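Local coordinates for protein glia-derived nexin (Homo sapiens, PDB 4DY0) that inhibits serine proteases such as thrombin, trypsin and urokinase, binds heparin, and promotes neurite extension by blocking thrombin, at residues 248-251 / 252-255. Numbering follows the deposited sequence.
Sequences AIIP and HIST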
ATOM      1  N   ALA A 248      -1.924  15.332  13.331  1.00 24.56           N
ATOM      2  CA  ALA A 248      -2.716  16.542  13.117  1.00 24.97           C
ATOM      3  C   ALA A 248      -2.821  16.960  11.646  1.00 25.35           C
ATOM      4  O   ALA A 248      -3.669  17.779  11.295  1.00 27.11           O
ATOM      5  CB  ALA A 248      -2.178  17.692  13.964  1.00 20.85           C
ATOM      6  N   ILE A 249      -1.974  16.408  10.784  1.00 25.35           N
ATOM      7  CA  ILE A 249      -1.992  16.822   9.380  1.00 30.03           C
ATOM      8  C   ILE A 249      -2.504  15.759   8.402  1.00 28.65           C
ATOM      9  O   ILE A 249      -2.836  16.076   7.261  1.00 31.70           O
ATOM     10  CB  ILE A 249      -0.608  17.337   8.891  1.00 29.38           C
ATOM     11  CG1 ILE A 249       0.402  16.195   8.816  1.00 30.28           C
ATOM     12  CG2 ILE A 249      -0.100  18.464   9.778  1.00 28.44           C
ATOM     13  CD1 ILE A 249       1.673  16.561   8.093  1.00 28.86           C
ATOM     14  N   ILE A 250      -2.586  14.509   8.842  1.00 27.88           N
ATOM     15  CA  ILE A 250      -2.945  13.424   7.924  1.00 31.63           C
ATOM     16  C   ILE A 250      -4.445  13.085   7.812  1.00 31.51           C
ATOM     17  O   ILE A 250      -4.851  12.389   6.887  1.00 30.90           O
ATOM     18  CB  ILE A 250      -2.122  12.153   8.205  1.00 29.62           C
ATOM     19  CG1 ILE A 250      -2.514  11.540   9.545  1.00 35.26           C
ATOM     20  CG2 ILE A 250      -0.640  12.478   8.198  1.00 31.61           C
ATOM     21  CD1 ILE A 250      -1.574  10.446   9.995  1.00 33.13           C
ATOM     22  N   PRO A 251      -5.274  13.575   8.746  1.00 35.06           N
ATOM     23  CA  PRO A 251      -6.705  13.294   8.616  1.00 37.55           C
ATOM     24  C   PRO A 251      -7.304  13.870   7.330  1.00 39.58           C
ATOM     25  O   PRO A 251      -6.933  14.960   6.908  1.00 40.69           O
ATOM     26  CB  PRO A 251      -7.312  13.997   9.835  1.00 36.67           C
ATOM     27  CG  PRO A 251      -6.197  14.083  10.823  1.00 38.37           C
ATOM     28  CD  PRO A 251      -4.958  14.289   9.995  1.00 42.18           C
ATOM     29  N   HIS A 252      -8.230  13.142   6.715  1.00 46.61           N
ATOM     30  CA  HIS A 252      -8.929  13.646   5.533  1.00 52.04           C
ATOM     31  C   HIS A 252      -8.045  13.695   4.286  1.00 49.83           C
ATOM     32  O   HIS A 252      -8.404  14.332   3.293  1.00 50.76           O
ATOM     33  CB  HIS A 252      -9.503  15.046   5.794  1.00 58.00           C
ATOM     34  CG  HIS A 252     -10.227  15.176   7.099  1.00 74.52           C
ATOM     35  ND1 HIS A 252     -11.301  14.383   7.439  1.00 79.80           N
ATOM     36  CD2 HIS A 252     -10.038  16.019   8.142  1.00 77.48           C
ATOM     37  CE1 HIS A 252     -11.737  14.724   8.638  1.00 85.45           C
ATOM     38  NE2 HIS A 252     -10.987  15.715   9.087  1.00 88.25           N
ATOM     39  N   ILE A 253      -6.884  13.050   4.330  1.00 43.06           N
ATOM     40  CA  ILE A 253      -6.057  12.975   3.131  1.00 44.57           C
ATOM     41  C   ILE A 253      -6.691  12.019   2.133  1.00 40.37           C
ATOM     42  O   ILE A 253      -7.149  10.942   2.499  1.00 42.34           O
ATOM     43  CB  ILE A 253      -4.619  12.523   3.422  1.00 44.87           C
ATOM     44  CG1 ILE A 253      -3.892  13.573   4.262  1.00 50.64           C
ATOM     45  CG2 ILE A 253      -3.871  12.302   2.119  1.00 43.37           C
ATOM     46  CD1 ILE A 253      -2.392  13.383   4.310  1.00 51.89           C
ATOM     47  N   SER A 254      -6.734  12.428   0.874  1.00 38.00           N
ATOM     48  CA  SER A 254      -7.281  11.587  -0.176  1.00 35.41           C
ATOM     49  C   SER A 254      -6.541  11.899  -1.461  1.00 33.61           C
ATOM     50  O   SER A 254      -5.572  12.665  -1.455  1.00 32.39           O
ATOM     51  CB  SER A 254      -8.772  11.859  -0.356  1.00 37.29           C
ATOM     52  OG  SER A 254      -8.977  13.125  -0.959  1.00 39.05           O
ATOM     53  N   THR A 255      -6.993  11.316  -2.566  1.00 33.38           N
ATOM     54  CA  THR A 255      -6.363  11.599  -3.846  1.00 34.51           C
ATOM     55  C   THR A 255      -6.477  13.082  -4.158  1.00 32.94           C
ATOM     56  O   THR A 255      -5.589  13.662  -4.776  1.00 36.57           O
ATOM     57  CB  THR A 255      -6.945  10.748  -5.001  1.00 35.74           C
ATOM     58  OG1 THR A 255      -8.367  10.892  -5.047  1.00 36.83           O
ATOM     59  CG2 THR A 255      -6.599   9.279  -4.808  1.00 35.77           C
TER
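One face of the His252 imidazole takes the CB of Pro251, a CH-pi contact with that CB 4.1 Å from the ring centroid and displaced toward the rim, on the CD2 side, rather than over the middle. The histidine is exposed and poorly ordered, so the details of this CH-pi contact are less certain. At chi1 -46° its CG stands beside the backbone N, and this turns the ring back over the proline. The two residues form the corners of a type II beta turn running from Ile250 to Ile253: Pro251 takes the first corner, where its ring-fixed phi of -62° fits, and His252 the second, with a positive phi of 72°. The closing bond is weak, Ile253 N to Ile250 O at 3.3 Å.

The side chain of Ile253 folds back beside the Ile250 carbonyl that its backbone N weakly bonds. Its CG1, anti to its own carbonyl carbon, sits 3.0 Å from Ile250 O, and from there CD1 reaches 4.1 Å from Ile250 CB and 4.0 Å from Ile249 O.

The turn belongs to the serpin loop between strand 232-239 and helix 255-262. Ile253 packs onto strand 358-364 through Leu359 and Phe361, while Ile250 lies against Val24 of helix 5-26, from which Asn21 ND2 also binds Ile253 O. Cutting Ile253 back to an alanine removes CG1 and CD1 and would probably leave Ile250 without that apolar neighbour and open a gap against Leu359 and Phe361. Right after the turn Ser254 is the N-cap of helix 255-262: its OG caps Lys256 N, while Thr257 OG1 hydrogen-bonds Ser254 N from the first turn of the helix, and the Ser254 side chain also touches Asn14 of helix 5-26.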